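Local coordinates for protein 70 kDa peptidylprolyl isomerase, putative (Plasmodium falciparum, PDB 2FBN) that probably acts as a peptidylprolyl isomerase of the FK506-binding family, its C-terminal TPR domain interacting with the C-terminal pentapeptide of Hsp90, at residues K34-G45 with A57-F68. Sequence-based numbering, arbitrary orientation.
Sequences KVQSAFDIKEEG and AIVKYKEALDFF
Lys60 NZ makes a hydrogen-bonded salt bridge of 3.0 Å to Glu44 OE1 on the facing helix, with Glu63 OE1 of its own helix a long second partner. The ammonium meets the Glu44 carboxylate from above its plane, 37° out of it. A bend at chi2 (-69°) in Lys60 carries its outer chain obliquely across that of Glu44, while its CB packs on Gly45 CA at 3.6 Å. Gly45 CA also lies over one face of the Tyr61 ring in a CH-pi contact, 4.2 Å from the centroid; Tyr61 OH is hydrogen-bonded to Asn46 OD1, just beyond the segment. The axes of the segments come within 7.7 Å, their N-to-C directions 169° apart: helices 31-50 and 54-66 form an antiparallel helix hairpin, the kind of pairing from which TPR domains are built, with helix 77-100 packing against the Tyr61 side. Small residues permit the closeness: Ala38 and Ala64 have their CA atoms 4.2 Å apart, and Ile41 CG2, anti to its own N, reaches the Lys60 carbonyl and the Ala64 backbone. Beyond them two phenyl rings hold the other end. Ser37 CB sits over one face of Phe67, 3.9 Å from the centroid, and Tyr29 meets that ring edge-to-face; Phe68 lays CZ against Ala38 CB at 3.5 Å and turns an edge to Val35 CG2. The extended Lys34 chain runs past the Phe67 carbonyl, and one water bridges Lys34 NZ to Phe67 O.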
loop_
_atom_site.group_PDB
_atom_site.type_symbol
_atom_site.label_atom_id
_atom_site.label_comp_id
_atom_site.label_asym_id
_atom_site.label_seq_id
_atom_site.Cartn_x
_atom_site.Cartn_y
_atom_site.Cartn_z
ATOM N N LYS A 34 13.802 15.143 4.821
ATOM C CA LYS A 34 13.001 13.981 4.416
ATOM C C LYS A 34 13.626 13.339 3.183
ATOM O O LYS A 34 13.817 12.126 3.144
ATOM C CB LYS A 34 11.540 14.348 4.167
ATOM C CG LYS A 34 10.798 14.722 5.447
ATOM C CD LYS A 34 9.360 15.056 5.157
ATOM C CE LYS A 34 8.617 15.452 6.421
ATOM N NZ LYS A 34 7.211 15.792 6.118
ATOM N N VAL A 35 13.987 14.164 2.204
ATOM C CA VAL A 35 14.638 13.674 0.982
ATOM C C VAL A 35 15.977 13.006 1.278
ATOM O O VAL A 35 16.233 11.889 0.796
ATOM C CB VAL A 35 14.822 14.798 -0.062
ATOM C CG1 VAL A 35 15.607 14.286 -1.293
ATOM C CG2 VAL A 35 13.461 15.311 -0.513
ATOM N N GLN A 36 16.818 13.677 2.070
ATOM C CA GLN A 36 18.146 13.146 2.391
ATOM C C GLN A 36 18.073 11.806 3.116
ATOM O O GLN A 36 18.781 10.862 2.753
ATOM C CB GLN A 36 18.989 14.161 3.186
ATOM C CG GLN A 36 20.451 13.743 3.354
ATOM C CD GLN A 36 21.139 13.436 2.028
ATOM O OE1 GLN A 36 21.267 14.303 1.162
ATOM N NE2 GLN A 36 21.584 12.189 1.866
ATOM N N SER A 37 17.214 11.732 4.133
ATOM C CA SER A 37 17.049 10.514 4.920
ATOM C C SER A 37 16.476 9.387 4.057
ATOM O O SER A 37 16.927 8.247 4.147
ATOM C CB SER A 37 16.177 10.754 6.154
ATOM O OG SER A 37 16.735 11.754 7.006
ATOM N N ALA A 38 15.482 9.710 3.232
ATOM C CA ALA A 38 14.902 8.708 2.318
ATOM C C ALA A 38 15.980 8.138 1.377
ATOM O O ALA A 38 16.070 6.925 1.182
ATOM C CB ALA A 38 13.740 9.299 1.515
ATOM N N PHE A 39 16.817 9.014 0.827
ATOM C CA PHE A 39 17.899 8.556 -0.053
ATOM C C PHE A 39 18.846 7.618 0.722
ATOM O O PHE A 39 19.175 6.530 0.255
ATOM C CB PHE A 39 18.664 9.741 -0.641
ATOM C CG PHE A 39 19.815 9.333 -1.521
ATOM C CD1 PHE A 39 19.608 9.035 -2.859
ATOM C CD2 PHE A 39 21.100 9.241 -1.002
ATOM C CE1 PHE A 39 20.676 8.652 -3.683
ATOM C CE2 PHE A 39 22.177 8.848 -1.814
ATOM C CZ PHE A 39 21.959 8.550 -3.144
ATOM N N ASP A 40 19.246 8.037 1.921
ATOM C CA ASP A 40 20.199 7.282 2.732
ATOM C C ASP A 40 19.648 5.914 3.122
ATOM O O ASP A 40 20.356 4.891 3.060
ATOM C CB ASP A 40 20.556 8.062 3.992
ATOM C CG ASP A 40 21.460 9.255 3.715
ATOM O OD1 ASP A 40 22.067 9.334 2.615
ATOM O OD2 ASP A 40 21.544 10.115 4.620
ATOM N N ILE A 41 18.376 5.895 3.521
ATOM C CA ILE A 41 17.725 4.651 3.920
ATOM C C ILE A 41 17.558 3.712 2.705
ATOM O O ILE A 41 17.754 2.494 2.827
ATOM C CB ILE A 41 16.397 4.933 4.671
ATOM C CG1 ILE A 41 16.726 5.637 6.005
ATOM C CG2 ILE A 41 15.617 3.634 4.924
ATOM C CD1 ILE A 41 15.571 6.384 6.625
ATOM N N LYS A 42 17.237 4.287 1.544
ATOM C CA LYS A 42 17.183 3.524 0.297
ATOM C C LYS A 42 18.536 2.829 0.054
ATOM O O LYS A 42 18.576 1.648 -0.272
ATOM C CB LYS A 42 16.806 4.414 -0.895
ATOM C CG LYS A 42 16.723 3.653 -2.227
ATOM C CD LYS A 42 17.032 4.542 -3.429
ATOM C CE LYS A 42 18.364 5.264 -3.306
ATOM N NZ LYS A 42 19.084 5.344 -4.607
ATOM N N GLU A 43 19.633 3.560 0.240
ATOM C CA GLU A 43 20.960 2.961 0.052
ATOM C C GLU A 43 21.202 1.797 1.028
ATOM O O GLU A 43 21.774 0.776 0.652
ATOM C CB GLU A 43 22.074 4.014 0.136
ATOM C CG GLU A 43 21.966 5.125 -0.908
ATOM C CD GLU A 43 22.365 4.701 -2.303
ATOM O OE1 GLU A 43 21.508 4.131 -3.016
ATOM O OE2 GLU A 43 23.534 4.961 -2.703
ATOM N N GLU A 44 20.741 1.931 2.266
ATOM C CA GLU A 44 20.804 0.827 3.228
ATOM C C GLU A 44 20.039 -0.403 2.737
ATOM O O GLU A 44 20.485 -1.546 2.922
ATOM C CB GLU A 44 20.226 1.241 4.574
ATOM C CG GLU A 44 21.033 2.295 5.323
ATOM C CD GLU A 44 20.392 2.642 6.645
ATOM O OE1 GLU A 44 20.187 1.726 7.475
ATOM O OE2 GLU A 44 20.094 3.831 6.859
ATOM N N GLY A 45 18.872 -0.151 2.140
ATOM C CA GLY A 45 18.080 -1.210 1.507
ATOM C C GLY A 45 18.871 -1.914 0.415
ATOM O O GLY A 45 18.907 -3.159 0.370
ATOM N N ALA A 57 15.989 -5.729 3.431
ATOM C CA ALA A 57 15.913 -4.735 2.362
ATOM C C ALA A 57 14.507 -4.146 2.251
ATOM O O ALA A 57 14.350 -2.925 2.122
ATOM C CB ALA A 57 16.347 -5.332 1.035
ATOM N N ILE A 58 13.499 -5.015 2.336
ATOM C CA ILE A 58 12.093 -4.583 2.256
ATOM C C ILE A 58 11.775 -3.538 3.334
ATOM O O ILE A 58 11.203 -2.479 3.034
ATOM C CB ILE A 58 11.139 -5.786 2.352
ATOM C CG1 ILE A 58 11.241 -6.625 1.063
ATOM C CG2 ILE A 58 9.711 -5.312 2.625
ATOM C CD1 ILE A 58 10.622 -8.017 1.167
ATOM N N VAL A 59 12.159 -3.831 4.578
ATOM C CA VAL A 59 11.943 -2.884 5.678
ATOM C C VAL A 59 12.531 -1.505 5.346
ATOM O O VAL A 59 11.838 -0.478 5.477
ATOM C CB VAL A 59 12.491 -3.455 7.012
ATOM C CG1 VAL A 59 12.427 -2.409 8.107
ATOM C CG2 VAL A 59 11.707 -4.747 7.411
ATOM N N LYS A 60 13.772 -1.481 4.859
ATOM C CA LYS A 60 14.457 -0.208 4.555
ATOM C C LYS A 60 13.776 0.559 3.431
ATOM O O LYS A 60 13.542 1.772 3.549
ATOM C CB LYS A 60 15.940 -0.410 4.235
ATOM C CG LYS A 60 16.744 -0.969 5.414
ATOM C CD LYS A 60 16.875 0.049 6.544
ATOM C CE LYS A 60 17.771 -0.508 7.640
ATOM N NZ LYS A 60 17.854 0.413 8.793
ATOM N N TYR A 61 13.445 -0.140 2.345
ATOM C CA TYR A 61 12.746 0.542 1.247
ATOM C C TYR A 61 11.426 1.151 1.715
ATOM O O TYR A 61 11.088 2.259 1.328
ATOM C CB TYR A 61 12.510 -0.379 0.064
ATOM C CG TYR A 61 13.779 -0.859 -0.607
ATOM C CD1 TYR A 61 14.802 0.037 -0.960
ATOM C CD2 TYR A 61 13.930 -2.204 -0.931
ATOM C CE1 TYR A 61 15.971 -0.423 -1.606
ATOM C CE2 TYR A 61 15.077 -2.677 -1.559
ATOM C CZ TYR A 61 16.095 -1.784 -1.902
ATOM O OH TYR A 61 17.232 -2.285 -2.524
ATOM N N LYS A 62 10.695 0.417 2.547
ATOM C CA LYS A 62 9.433 0.943 3.085
ATOM C C LYS A 62 9.652 2.163 3.988
ATOM O O LYS A 62 8.923 3.156 3.907
ATOM C CB LYS A 62 8.667 -0.153 3.804
ATOM C CG LYS A 62 8.036 -1.121 2.821
ATOM C CD LYS A 62 7.120 -2.102 3.493
ATOM C CE LYS A 62 6.176 -2.654 2.433
ATOM N NZ LYS A 62 5.091 -3.478 3.021
ATOM N N GLU A 63 10.646 2.079 4.869
ATOM C CA GLU A 63 11.035 3.242 5.684
ATOM C C GLU A 63 11.379 4.475 4.827
ATOM O O GLU A 63 10.964 5.597 5.138
ATOM C CB GLU A 63 12.227 2.872 6.565
ATOM C CG GLU A 63 11.865 1.949 7.722
ATOM C CD GLU A 63 13.080 1.530 8.564
ATOM O OE1 GLU A 63 14.222 1.871 8.192
ATOM O OE2 GLU A 63 12.864 0.862 9.600
ATOM N N ALA A 64 12.156 4.276 3.759
ATOM C CA ALA A 64 12.468 5.358 2.820
ATOM C C ALA A 64 11.187 6.037 2.306
ATOM O O ALA A 64 11.048 7.269 2.346
ATOM C CB ALA A 64 13.311 4.831 1.629
ATOM N N LEU A 65 10.257 5.213 1.823
ATOM C CA LEU A 65 8.980 5.708 1.292
ATOM C C LEU A 65 8.131 6.431 2.345
ATOM O O LEU A 65 7.396 7.373 2.018
ATOM C CB LEU A 65 8.181 4.573 0.652
ATOM C CG LEU A 65 8.783 4.063 -0.664
ATOM C CD1 LEU A 65 7.996 2.850 -1.157
ATOM C CD2 LEU A 65 8.831 5.189 -1.716
ATOM N N ASP A 66 8.217 5.971 3.595
ATOM C CA ASP A 66 7.475 6.594 4.708
ATOM C C ASP A 66 7.810 8.085 4.898
ATOM O O ASP A 66 6.962 8.862 5.355
ATOM C CB ASP A 66 7.732 5.824 5.999
ATOM C CG ASP A 66 7.064 4.445 6.016
ATOM O OD1 ASP A 66 6.168 4.187 5.195
ATOM O OD2 ASP A 66 7.441 3.630 6.878
ATOM N N PHE A 67 9.024 8.483 4.515
ATOM C CA PHE A 67 9.403 9.904 4.559
ATOM C C PHE A 67 8.566 10.777 3.644
ATOM O O PHE A 67 8.503 11.976 3.842
ATOM C CB PHE A 67 10.880 10.097 4.274
ATOM C CG PHE A 67 11.726 9.859 5.471
ATOM C CD1 PHE A 67 11.816 10.829 6.470
ATOM C CD2 PHE A 67 12.406 8.656 5.626
ATOM C CE1 PHE A 67 12.602 10.601 7.615
ATOM C CE2 PHE A 67 13.184 8.422 6.758
ATOM C CZ PHE A 67 13.281 9.406 7.756
ATOM N N PHE A 68 7.904 10.157 2.662
ATOM C CA PHE A 68 7.106 10.897 1.689
ATOM C C PHE A 68 5.596 10.839 1.927
ATOM O O PHE A 68 4.834 11.351 1.120
ATOM C CB PHE A 68 7.459 10.440 0.268
ATOM C CG PHE A 68 8.903 10.658 -0.064
ATOM C CD1 PHE A 68 9.486 11.909 0.160
ATOM C CD2 PHE A 68 9.674 9.631 -0.602
ATOM C CE1 PHE A 68 10.847 12.125 -0.130
ATOM C CE2 PHE A 68 11.027 9.849 -0.906
ATOM C CZ PHE A 68 11.602 11.092 -0.662
HETATM O O HOH W 1 6.510 13.170 5.302
#